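Local coordinates for protein alpha-2,3-sialyltransferase (Campylobacter jejuni, PDB 2P2V) that is an alpha-2,3-sialyltransferase that probably transfers sialic acid from a CMP-linked donor to acceptor sugars, this chain being the N-terminal part of a longer, probably membrane-bound protein, at residues F95-N100 against G151-A156; V126-N129 against F133-Y136; Q112-N115 against K121-Y124; D44-N49 against L161-I166. All coordinates share one frame; numbering follows the deposited sequence.

Contact 1 (F95-N100 against G151-A156); sequences FCSTFN and GVYMCA. With CSF (cytidine-5'-monophosphate-3-fluoro-N-acetyl-neuraminic acid), chain O.
The Tyr-153 ring carries Ser-97 over one face and meets Thr-98 O and Phe-99 CE2 at its edge, close to its plane. Ser-97 CB stands 4.0 Å from the centroid of the Tyr-153 ring and 16° off the normal, a CH-pi contact displaced toward the rim. The edge of Tyr-153 is turned to the face of Phe-99 in an offset edge-to-face pair, planes at 88°, with Phe-99 CE2 3.7 Å from Tyr-153 CD1. With CG anti to the backbone N (chi1 -170°), the tyrosine reaches from helix 150-161 to the loop after strand 90-96. There its OH donates to Thr-98 O at 2.7 Å, in the carbonyl plane and on a lone pair. Thr-98 OG1 turns back to Cys-96 O at 3.0 Å, meeting that carbonyl from above its plane, and also accepts from Tyr-124 N. At the start of the helical segment, Gly-151 N donates to O3' of the bound CMP-sialic acid analogue at 3.1 Å. Every touching residue is buried, so the Tyr-153 bond satisfies a hydroxyl and a carbonyl inside the core, and it ties the loop after the strand to a helix whose first turn holds the nucleotide ribose.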
# COMPACT_ATOMS: atom_id res chain seq x y z
N PHE A 95 2.23 -20.35 -12.67
CA PHE A 95 2.69 -18.96 -12.78
C PHE A 95 1.96 -18.20 -13.90
O PHE A 95 1.66 -18.80 -14.93
CB PHE A 95 4.13 -18.85 -13.20
CG PHE A 95 5.11 -19.29 -12.10
CD1 PHE A 95 5.38 -20.61 -11.95
CD2 PHE A 95 5.72 -18.35 -11.29
CE1 PHE A 95 6.28 -21.06 -10.93
CE2 PHE A 95 6.61 -18.76 -10.27
CZ PHE A 95 6.89 -20.13 -10.14
N CYS A 96 1.80 -16.91 -13.69
CA CYS A 96 1.43 -15.98 -14.76
C CYS A 96 2.70 -15.27 -15.20
O CYS A 96 3.38 -14.62 -14.38
CB CYS A 96 0.40 -15.00 -14.21
SG CYS A 96 -0.20 -13.99 -15.58
N SER A 97 3.11 -15.50 -16.44
CA SER A 97 4.32 -14.90 -17.03
C SER A 97 4.17 -13.38 -17.22
O SER A 97 3.54 -12.89 -18.20
CB SER A 97 4.62 -15.58 -18.35
OG SER A 97 4.62 -17.00 -18.25
N THR A 98 4.74 -12.63 -16.28
CA THR A 98 4.48 -11.22 -16.15
C THR A 98 5.77 -10.41 -16.05
O THR A 98 6.78 -10.93 -15.60
CB THR A 98 3.62 -10.94 -14.85
OG1 THR A 98 4.08 -11.76 -13.75
CG2 THR A 98 2.09 -11.22 -15.12
N PHE A 99 5.71 -9.14 -16.39
CA PHE A 99 6.88 -8.26 -16.34
C PHE A 99 6.67 -7.09 -15.39
O PHE A 99 7.62 -6.37 -15.15
CB PHE A 99 7.21 -7.72 -17.75
CG PHE A 99 7.59 -8.80 -18.73
CD1 PHE A 99 6.65 -9.27 -19.65
CD2 PHE A 99 8.85 -9.43 -18.66
CE1 PHE A 99 6.94 -10.31 -20.53
CE2 PHE A 99 9.17 -10.47 -19.56
CZ PHE A 99 8.19 -10.91 -20.50
N ASN A 100 5.42 -6.81 -14.93
CA ASN A 100 5.06 -5.64 -14.15
C ASN A 100 5.41 -4.35 -14.94
O ASN A 100 6.20 -3.48 -14.51
CB ASN A 100 5.77 -5.63 -12.77
CG ASN A 100 5.23 -4.60 -11.82
OD1 ASN A 100 4.14 -4.07 -12.01
ND2 ASN A 100 6.02 -4.30 -10.72
N GLY A 151 9.65 -19.47 -23.49
CA GLY A 151 10.79 -20.38 -23.23
C GLY A 151 11.91 -19.75 -22.45
O GLY A 151 12.38 -20.31 -21.46
N VAL A 152 12.36 -18.60 -22.91
CA VAL A 152 13.33 -17.74 -22.25
C VAL A 152 12.84 -17.30 -20.89
O VAL A 152 13.56 -17.37 -19.94
CB VAL A 152 13.74 -16.51 -23.11
CG1 VAL A 152 14.85 -15.65 -22.47
CG2 VAL A 152 14.19 -16.95 -24.49
N TYR A 153 11.57 -16.88 -20.77
CA TYR A 153 11.04 -16.45 -19.48
C TYR A 153 11.15 -17.57 -18.45
O TYR A 153 11.58 -17.33 -17.32
CB TYR A 153 9.55 -16.03 -19.67
CG TYR A 153 8.95 -15.35 -18.48
CD1 TYR A 153 8.88 -13.96 -18.42
CD2 TYR A 153 8.43 -16.09 -17.42
CE1 TYR A 153 8.35 -13.35 -17.29
CE2 TYR A 153 7.91 -15.49 -16.29
CZ TYR A 153 7.85 -14.12 -16.27
OH TYR A 153 7.31 -13.50 -15.18
N MET A 154 10.77 -18.78 -18.85
CA MET A 154 10.83 -19.94 -17.98
C MET A 154 12.28 -20.22 -17.54
O MET A 154 12.50 -20.65 -16.37
CB MET A 154 10.27 -21.19 -18.67
CG MET A 154 8.70 -21.16 -18.78
SD MET A 154 8.06 -22.75 -19.32
CE MET A 154 8.60 -22.68 -20.99
N CYS A 155 13.22 -19.99 -18.44
CA CYS A 155 14.68 -20.13 -18.04
C CYS A 155 15.07 -19.15 -16.93
O CYS A 155 15.74 -19.52 -15.95
CB CYS A 155 15.59 -19.90 -19.25
SG CYS A 155 15.51 -21.24 -20.46
N ALA A 156 14.66 -17.90 -17.08
CA ALA A 156 14.90 -16.85 -16.09
C ALA A 156 14.27 -17.26 -14.77
O ALA A 156 14.89 -17.16 -13.69
CB ALA A 156 14.37 -15.41 -16.65
C5A CSF O . 2.13 -16.16 -28.89
C4A CSF O . 3.56 -16.40 -29.34
C2A CSF O . 4.12 -17.43 -27.06
O6A CSF O . 2.71 -17.27 -26.77
C6A CSF O . 1.76 -17.25 -27.87
C3A CSF O . 4.53 -16.43 -28.14
O4A CSF O . 3.97 -15.33 -30.17
N5A CSF O . 1.28 -16.30 -30.10
C7A CSF O . 0.38 -17.02 -27.25
C8A CSF O . 0.06 -18.09 -26.22
C9A CSF O . -1.28 -17.83 -25.51
O9A CSF O . -1.63 -18.91 -24.61
O8A CSF O . 0.11 -19.40 -26.88
O7A CSF O . 0.34 -15.69 -26.70
C1A CSF O . 4.94 -17.05 -25.83
OBA CSF O . 6.18 -16.88 -26.01
OAA CSF O . 4.35 -16.92 -24.72
O1A CSF O . 4.56 -18.77 -27.38
O2A CSF O . 3.70 -19.97 -29.36
N1 CSF O . 8.20 -22.13 -29.55
C2 CSF O . 9.25 -22.01 -30.51
N3 CSF O . 9.02 -22.29 -31.83
C4 CSF O . 7.80 -22.71 -32.23
C5 CSF O . 6.76 -22.84 -31.30
C6 CSF O . 6.98 -22.55 -29.96
C3' CSF O . 7.42 -20.03 -27.01
C2' CSF O . 8.67 -20.37 -27.79
C1' CSF O . 8.46 -21.85 -28.13
O4' CSF O . 7.41 -22.37 -27.29
C4' CSF O . 6.93 -21.35 -26.42
PA CSF O . 3.72 -20.08 -27.86
O5' CSF O . 4.74 -21.30 -27.52
C5' CSF O . 5.41 -21.42 -26.26
O3' CSF O . 7.71 -19.14 -25.94
O2' CSF O . 9.85 -20.20 -26.95
N4 CSF O . 7.55 -23.01 -33.54
O2 CSF O . 10.38 -21.60 -30.13
O3A CSF O . 2.49 -20.35 -27.04
C10 CSF O . 0.18 -15.53 -30.17
O10 CSF O . -0.17 -14.74 -29.28
C11 CSF O . -0.64 -15.71 -31.43
F3A CSF O . 4.58 -15.19 -27.55

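Contact 2 (V126-N129 against F133-Y136); sequences VIEN and FYAY
Glu-128 and Tyr-134 bring their CA atoms to 5.7 Å, the nearest backbone approach between segment 126-129, which lies on helix 124-127, and helix 131-144. Three residues join the two segments, a short connection between consecutive helices. Asn-129 N donates to Val-126 O at 3.3 Å. No direct hydrogen bond crosses the contact.

The Tyr-134 ring does most of the touching. Swung away from its own backbone N (chi1 -167°), it is carried over the backbone of Glu-128. Glu-128 CA sits above its centre, 3.6 Å from the centroid of the Tyr-134 ring and 5° off the normal, a nearly vertical CH-pi contact. On the same residue, Glu-128 CB lies over the phenol end, 3.6 Å from Tyr-134 CE1. Ile-127 crosses the tyrosine at about a right angle, with its CD1 3.8 Å from Tyr-134 CE2. Beyond CG the Glu-128 chain runs extended, and a water lies 2.6 Å from Glu-128 OE1, to which it donates, and 2.6 Å from Tyr-134 OH. Lys-138 NZ makes a weak further bond to that phenol oxygen, and Pro-118 of a second subunit packs on Tyr-134. The contact packs helix 124-127 against helix 131-144, and Ile-127 also touches Tyr-153 and Ile-157 of helix 150-161.

The chemistry is thus divided: Glu-128 CA and CB cover one face of the ring while Ile-127 CD1 packs beside its CE2 corner, and the phenol of buried Tyr-134 and the carboxylate of partly exposed Glu-128 are bridged by one water, which gives both polar groups a partner.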
# COMPACT_ATOMS: atom_id res chain seq x y z
N VAL A 126 9.36 -13.11 -9.08
CA VAL A 126 10.51 -14.09 -9.03
C VAL A 126 11.61 -13.54 -9.90
O VAL A 126 12.72 -13.38 -9.46
CB VAL A 126 10.08 -15.54 -9.45
CG1 VAL A 126 11.33 -16.48 -9.69
CG2 VAL A 126 9.13 -16.15 -8.46
N ILE A 127 11.31 -13.15 -11.15
CA ILE A 127 12.41 -12.69 -11.99
C ILE A 127 12.95 -11.30 -11.61
O ILE A 127 14.02 -10.93 -12.06
CB ILE A 127 12.10 -12.72 -13.52
CG1 ILE A 127 10.85 -11.90 -13.78
CG2 ILE A 127 11.89 -14.17 -13.95
CD1 ILE A 127 10.76 -11.44 -15.23
N GLU A 128 12.24 -10.54 -10.79
CA GLU A 128 12.72 -9.21 -10.47
C GLU A 128 14.02 -9.32 -9.63
O GLU A 128 14.76 -8.35 -9.48
CB GLU A 128 11.68 -8.37 -9.72
CG GLU A 128 11.22 -8.92 -8.38
CD GLU A 128 10.11 -8.11 -7.73
OE1 GLU A 128 9.58 -7.14 -8.33
OE2 GLU A 128 9.72 -8.49 -6.60
N ASN A 129 14.21 -10.50 -9.07
CA ASN A 129 15.39 -10.75 -8.24
C ASN A 129 16.65 -10.95 -9.04
O ASN A 129 17.80 -10.90 -8.46
CB ASN A 129 15.14 -11.94 -7.35
CG ASN A 129 14.04 -11.68 -6.33
OD1 ASN A 129 14.03 -10.65 -5.66
ND2 ASN A 129 13.05 -12.58 -6.29
N PHE A 133 19.48 -8.86 -15.17
CA PHE A 133 18.74 -9.43 -16.32
C PHE A 133 17.39 -8.70 -16.44
O PHE A 133 16.96 -8.27 -17.55
CB PHE A 133 18.50 -10.93 -16.14
CG PHE A 133 17.75 -11.54 -17.28
CD1 PHE A 133 18.39 -11.80 -18.49
CD2 PHE A 133 16.35 -11.80 -17.16
CE1 PHE A 133 17.70 -12.37 -19.58
CE2 PHE A 133 15.62 -12.35 -18.29
CZ PHE A 133 16.28 -12.63 -19.47
N TYR A 134 16.80 -8.45 -15.29
CA TYR A 134 15.47 -7.76 -15.23
C TYR A 134 15.57 -6.35 -15.78
O TYR A 134 14.70 -5.90 -16.54
CB TYR A 134 15.00 -7.71 -13.80
CG TYR A 134 13.53 -7.33 -13.59
CD1 TYR A 134 13.18 -6.26 -12.78
CD2 TYR A 134 12.52 -8.19 -14.07
CE1 TYR A 134 11.81 -6.01 -12.47
CE2 TYR A 134 11.14 -7.92 -13.80
CZ TYR A 134 10.82 -6.85 -13.01
OH TYR A 134 9.46 -6.60 -12.73
N ALA A 135 16.61 -5.59 -15.38
CA ALA A 135 16.81 -4.28 -15.96
C ALA A 135 17.08 -4.34 -17.45
O ALA A 135 16.64 -3.46 -18.21
CB ALA A 135 17.95 -3.53 -15.22
N TYR A 136 17.83 -5.34 -17.90
CA TYR A 136 18.13 -5.48 -19.32
C TYR A 136 16.87 -5.80 -20.15
O TYR A 136 16.63 -5.18 -21.23
CB TYR A 136 19.20 -6.60 -19.48
CG TYR A 136 19.21 -7.34 -20.79
CD1 TYR A 136 18.52 -8.52 -20.94
CD2 TYR A 136 19.98 -6.89 -21.88
CE1 TYR A 136 18.52 -9.21 -22.12
CE2 TYR A 136 20.01 -7.61 -23.10
CZ TYR A 136 19.28 -8.78 -23.18
OH TYR A 136 19.24 -9.53 -24.34
O HOH W 1 8.91 -5.58 -10.35

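Contact 3 (Q112-N115 against K121-Y124); sequences QFYN and KLGY. With EDO (1,2-ethanediol), chain L.
Leu-122 CD2 lies over the centre of the Phe-113 ring, 3.5 Å from its centroid and 11° off the normal, in the tightly packed, buried half of the contact. Leu-122 CG adds to this, 3.5 Å from Phe-113 CD2. A chi1 of -175°, which sets CG opposite the residue's own N, brings the Phe-113 ring over the leucine. The other leucine methyl, Leu-122 CD1, comes 3.7 Å from Tyr-114 CE2, so the branch is divided between two aromatic rings. Phe-113 CD2 itself covers one face of the Tyr-114 ring. The tight part also holds a polar bond: Leu-122 N donates to Tyr-114 OH at 3.0 Å with an almost perfectly straight N-H...O angle of 179°, and Glu-125 OE1 is a further hydrogen-bond partner of that hydroxyl. These residues join helix 107-116 to strand 121-122, the last two elements of a beta-alpha-beta unit begun by strand 90-96, and the strand forms one border of the parallel sheet within this chain.

The partly exposed side is looser. Lys-121, bent at chi2, passes its CD 3.7 Å from Tyr-114 OH. Over the Tyr-114 face opposite Phe-113 lies O1 of an ethanediol, probably from the crystallisation liquor, whose O2 accepts from Lys-121 NZ at 3.3 Å.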
# COMPACT_ATOMS: atom_id res chain seq x y z
N GLN A 112 -5.61 -7.32 -8.65
CA GLN A 112 -6.65 -8.30 -8.31
C GLN A 112 -6.18 -9.70 -8.57
O GLN A 112 -6.90 -10.61 -8.29
CB GLN A 112 -7.89 -8.09 -9.19
CG GLN A 112 -8.43 -6.73 -8.93
CD GLN A 112 -9.70 -6.46 -9.71
OE1 GLN A 112 -10.55 -5.70 -9.26
NE2 GLN A 112 -9.82 -7.06 -10.90
N PHE A 113 -4.96 -9.88 -9.09
CA PHE A 113 -4.50 -11.22 -9.42
C PHE A 113 -4.71 -12.24 -8.34
O PHE A 113 -5.32 -13.29 -8.58
CB PHE A 113 -3.00 -11.21 -9.86
CG PHE A 113 -2.53 -12.53 -10.32
CD1 PHE A 113 -2.77 -12.97 -11.63
CD2 PHE A 113 -1.89 -13.40 -9.43
CE1 PHE A 113 -2.35 -14.21 -12.07
CE2 PHE A 113 -1.52 -14.62 -9.85
CZ PHE A 113 -1.69 -15.04 -11.18
N TYR A 114 -4.12 -12.03 -7.15
CA TYR A 114 -4.25 -13.00 -6.12
C TYR A 114 -5.65 -13.11 -5.56
O TYR A 114 -6.00 -14.12 -4.97
CB TYR A 114 -3.25 -12.68 -5.00
CG TYR A 114 -1.85 -12.92 -5.44
CD1 TYR A 114 -1.47 -14.17 -5.91
CD2 TYR A 114 -0.89 -11.89 -5.40
CE1 TYR A 114 -0.12 -14.40 -6.33
CE2 TYR A 114 0.44 -12.10 -5.83
CZ TYR A 114 0.81 -13.36 -6.28
OH TYR A 114 2.12 -13.62 -6.69
N ASN A 115 -6.47 -12.07 -5.77
CA ASN A 115 -7.86 -12.13 -5.33
C ASN A 115 -8.59 -13.24 -6.10
O ASN A 115 -9.38 -13.96 -5.52
CB ASN A 115 -8.57 -10.76 -5.55
CG ASN A 115 -7.89 -9.61 -4.81
OD1 ASN A 115 -6.90 -9.08 -5.26
ND2 ASN A 115 -8.41 -9.26 -3.70
N LYS A 121 0.96 -17.75 -8.91
CA LYS A 121 2.10 -16.86 -8.59
C LYS A 121 2.41 -15.90 -9.71
O LYS A 121 2.54 -16.34 -10.83
CB LYS A 121 3.33 -17.76 -8.40
CG LYS A 121 4.65 -17.00 -8.10
CD LYS A 121 4.61 -16.32 -6.70
CE LYS A 121 5.80 -15.41 -6.56
NZ LYS A 121 5.96 -15.03 -5.10
N LEU A 122 2.59 -14.62 -9.43
CA LEU A 122 3.04 -13.74 -10.48
C LEU A 122 4.51 -13.95 -10.73
O LEU A 122 5.32 -13.75 -9.79
CB LEU A 122 2.81 -12.28 -10.07
CG LEU A 122 1.30 -11.95 -9.99
CD1 LEU A 122 1.18 -10.64 -9.20
CD2 LEU A 122 0.76 -11.86 -11.49
N GLY A 123 4.84 -14.27 -11.97
CA GLY A 123 6.25 -14.50 -12.36
C GLY A 123 7.16 -13.31 -12.13
O GLY A 123 8.34 -13.50 -11.83
N TYR A 124 6.67 -12.08 -12.30
CA TYR A 124 7.59 -10.97 -12.13
C TYR A 124 8.19 -10.90 -10.71
O TYR A 124 9.29 -10.36 -10.56
CB TYR A 124 6.95 -9.60 -12.42
CG TYR A 124 6.15 -8.98 -11.34
CD1 TYR A 124 6.77 -8.27 -10.32
CD2 TYR A 124 4.72 -8.99 -11.38
CE1 TYR A 124 6.00 -7.64 -9.32
CE2 TYR A 124 3.99 -8.38 -10.41
CZ TYR A 124 4.63 -7.69 -9.39
OH TYR A 124 3.88 -7.05 -8.42
C1 EDO L . 1.09 -15.44 -2.35
O1 EDO L . 0.06 -14.44 -2.31
C2 EDO L . 2.47 -14.79 -2.47
O2 EDO L . 3.37 -15.63 -3.20

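Contact 4 (D44-N49 against L161-I166); sequences DVFRCN and LGYKTI. With CSF (cytidine-5'-monophosphate-3-fluoro-N-acetyl-neuraminic acid), chain O.
Asp-44 and Tyr-163 mark the nearest backbone approach, CA atoms 9.5 Å apart, so side chains span the distance between strand 44-48 and the turn that leads from helix 150-161 into strand 165-169. In that turn Gly-162 has positive phi (106°) and closes a Schellman motif, which ends the helix and turns the chain toward the strand.

Tyr-163 OH donates to Asp-44 OD2 at 2.7 Å. The carboxylate oxygen is met on its anti side, 16° out of the carboxylate plane, and lies near the plane of the ring at its edge. Carboxylate and ring are almost perpendicular, at 88°. Phe-46, two residues along the strand from Asp-44, points the same way and brings its CZ 3.9 Å from Tyr-163 CE1. The rings are also nearly perpendicular, but their approach is oblique. Leu-161 CD1 adds a looser contact at the edge of the phenylalanine, 4.4 Å from Phe-46 CZ.

At the far end of the strand the chain enters the substrate pocket. Asn-49 ND2 donates to two oxygens of the bound CMP-sialic acid analogue, the phosphate O3A at 3.0 Å and the carboxylate OAA at 3.0 Å, while Cys-48 SG packs against C5' of its ribose.

Strand 44-48 runs between strands 21-25 and 62-68 in the parallel sheet. Helix 150-161 lies across its Phe-46 side, where Met-154 and Ala-158 pack on the phenylalanine, and Lys-64 of strand 62-68 touches both Asp-44 and Tyr-163.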
# COMPACT_ATOMS: atom_id res chain seq x y z
N ASP A 44 13.14 -31.74 -12.82
CA ASP A 44 11.75 -31.19 -12.77
C ASP A 44 11.45 -30.71 -14.17
O ASP A 44 12.36 -30.52 -14.98
CB ASP A 44 11.67 -30.00 -11.77
CG ASP A 44 11.75 -30.45 -10.30
OD1 ASP A 44 11.37 -31.58 -10.03
OD2 ASP A 44 12.22 -29.70 -9.41
N VAL A 45 10.18 -30.46 -14.50
CA VAL A 45 9.82 -30.08 -15.84
C VAL A 45 8.99 -28.75 -15.75
O VAL A 45 8.12 -28.67 -14.87
CB VAL A 45 8.88 -31.11 -16.44
CG1 VAL A 45 8.49 -30.69 -17.78
CG2 VAL A 45 9.56 -32.54 -16.51
N PHE A 46 9.23 -27.81 -16.65
CA PHE A 46 8.38 -26.59 -16.77
C PHE A 46 7.71 -26.66 -18.14
O PHE A 46 8.35 -27.02 -19.15
CB PHE A 46 9.21 -25.32 -16.71
CG PHE A 46 9.66 -24.88 -15.32
CD1 PHE A 46 9.32 -25.56 -14.16
CD2 PHE A 46 10.45 -23.73 -15.22
CE1 PHE A 46 9.78 -25.09 -12.90
CE2 PHE A 46 10.91 -23.26 -14.00
CZ PHE A 46 10.56 -23.93 -12.83
N ARG A 47 6.41 -26.35 -18.18
CA ARG A 47 5.72 -26.30 -19.46
C ARG A 47 4.96 -24.97 -19.53
O ARG A 47 4.74 -24.31 -18.50
CB ARG A 47 4.67 -27.43 -19.56
CG ARG A 47 5.18 -28.92 -19.38
CD ARG A 47 6.18 -29.27 -20.47
NE ARG A 47 5.68 -29.21 -21.85
CZ ARG A 47 5.04 -30.20 -22.46
NH1 ARG A 47 4.76 -31.31 -21.82
NH2 ARG A 47 4.69 -30.09 -23.73
N CYS A 48 4.54 -24.56 -20.73
CA CYS A 48 3.90 -23.28 -20.82
C CYS A 48 2.70 -23.37 -21.75
O CYS A 48 2.62 -24.31 -22.57
CB CYS A 48 4.85 -22.21 -21.36
SG CYS A 48 5.51 -22.44 -23.02
N ASN A 49 1.82 -22.40 -21.62
CA ASN A 49 0.81 -22.14 -22.64
C ASN A 49 0.03 -23.41 -23.02
O ASN A 49 -0.48 -24.07 -22.12
CB ASN A 49 1.44 -21.40 -23.81
CG ASN A 49 2.08 -20.06 -23.38
OD1 ASN A 49 1.77 -19.52 -22.32
ND2 ASN A 49 2.94 -19.52 -24.21
N LEU A 161 15.03 -19.33 -9.25
CA LEU A 161 14.59 -20.21 -8.20
C LEU A 161 15.74 -21.14 -7.78
O LEU A 161 15.62 -21.89 -6.80
CB LEU A 161 13.44 -21.06 -8.67
CG LEU A 161 12.10 -20.26 -8.75
CD1 LEU A 161 11.13 -21.17 -9.44
CD2 LEU A 161 11.56 -19.74 -7.40
N GLY A 162 16.80 -21.11 -8.56
CA GLY A 162 18.05 -21.78 -8.10
C GLY A 162 18.35 -23.08 -8.83
O GLY A 162 19.19 -23.86 -8.36
N TYR A 163 17.71 -23.32 -9.98
CA TYR A 163 18.17 -24.40 -10.84
C TYR A 163 19.46 -24.02 -11.54
O TYR A 163 19.70 -22.83 -11.87
CB TYR A 163 17.11 -24.80 -11.86
CG TYR A 163 15.85 -25.42 -11.28
CD1 TYR A 163 14.69 -24.65 -11.10
CD2 TYR A 163 15.79 -26.79 -10.99
CE1 TYR A 163 13.56 -25.20 -10.64
CE2 TYR A 163 14.64 -27.36 -10.52
CZ TYR A 163 13.50 -26.55 -10.37
OH TYR A 163 12.34 -27.09 -9.90
N LYS A 164 20.29 -25.03 -11.79
CA LYS A 164 21.67 -24.80 -12.28
C LYS A 164 21.96 -25.33 -13.67
O LYS A 164 22.85 -24.82 -14.36
CB LYS A 164 22.68 -25.32 -11.25
CG LYS A 164 22.66 -24.58 -9.94
CD LYS A 164 22.84 -23.06 -10.12
CE LYS A 164 22.89 -22.37 -8.78
NZ LYS A 164 22.68 -20.88 -8.95
N THR A 165 21.19 -26.35 -14.09
CA THR A 165 21.32 -26.88 -15.42
C THR A 165 19.98 -26.98 -16.15
O THR A 165 19.12 -27.74 -15.75
CB THR A 165 21.99 -28.28 -15.44
OG1 THR A 165 23.15 -28.26 -14.60
CG2 THR A 165 22.42 -28.59 -16.85
N ILE A 166 19.88 -26.28 -17.27
CA ILE A 166 18.64 -26.25 -18.07
C ILE A 166 18.77 -27.10 -19.34
O ILE A 166 19.73 -26.94 -20.07
CB ILE A 166 18.34 -24.78 -18.49
CG1 ILE A 166 18.15 -23.92 -17.26
CG2 ILE A 166 17.18 -24.73 -19.48
CD1 ILE A 166 18.32 -22.48 -17.53
C5A CSF O . 2.13 -16.16 -28.89
C4A CSF O . 3.56 -16.40 -29.34
C2A CSF O . 4.12 -17.43 -27.06
O6A CSF O . 2.71 -17.27 -26.77
C6A CSF O . 1.76 -17.25 -27.87
C3A CSF O . 4.53 -16.43 -28.14
O4A CSF O . 3.97 -15.33 -30.17
N5A CSF O . 1.28 -16.30 -30.10
C7A CSF O . 0.38 -17.02 -27.25
C8A CSF O . 0.06 -18.09 -26.22
C9A CSF O . -1.28 -17.83 -25.51
O9A CSF O . -1.63 -18.91 -24.61
O8A CSF O . 0.11 -19.40 -26.88
O7A CSF O . 0.34 -15.69 -26.70
C1A CSF O . 4.94 -17.05 -25.83
OBA CSF O . 6.18 -16.88 -26.01
OAA CSF O . 4.35 -16.92 -24.72
O1A CSF O . 4.56 -18.77 -27.38
O2A CSF O . 3.70 -19.97 -29.36
N1 CSF O . 8.20 -22.13 -29.55
C2 CSF O . 9.25 -22.01 -30.51
N3 CSF O . 9.02 -22.29 -31.83
C4 CSF O . 7.80 -22.71 -32.23
C5 CSF O . 6.76 -22.84 -31.30
C6 CSF O . 6.98 -22.55 -29.96
C3' CSF O . 7.42 -20.03 -27.01
C2' CSF O . 8.67 -20.37 -27.79
C1' CSF O . 8.46 -21.85 -28.13
O4' CSF O . 7.41 -22.37 -27.29
C4' CSF O . 6.93 -21.35 -26.42
PA CSF O . 3.72 -20.08 -27.86
O5' CSF O . 4.74 -21.30 -27.52
C5' CSF O . 5.41 -21.42 -26.26
O3' CSF O . 7.71 -19.14 -25.94
O2' CSF O . 9.85 -20.20 -26.95
N4 CSF O . 7.55 -23.01 -33.54
O2 CSF O . 10.38 -21.60 -30.13
O3A CSF O . 2.49 -20.35 -27.04
C10 CSF O . 0.18 -15.53 -30.17
O10 CSF O . -0.17 -14.74 -29.28
C11 CSF O . -0.64 -15.71 -31.43
F3A CSF O . 4.58 -15.19 -27.55

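From the N terminus, strand 44-48 opens contact 4, whose loop closes only at 161-166 and encloses the other three. Within it, 95-100 opens contact 1, which closes at 151-156. Inside that loop contact 3 opens at 112-115 and closes at 121-124, then contact 2 opens at 126-129 and closes at 133-136; none cross. Contacts 1 and 3 share the sheet edge, where Gly-123 N lies 2.8 Å from Cys-96 O. Ile-127 of contact 2 packs on Tyr-153 of contact 1, linking helices 124-127 and 131-144 to helix 150-161. Met-154 of that helix reaches Cys-48 and Phe-46 of contact 4, and contacts 1 and 4 both touch the bound nucleotide sugar analogue.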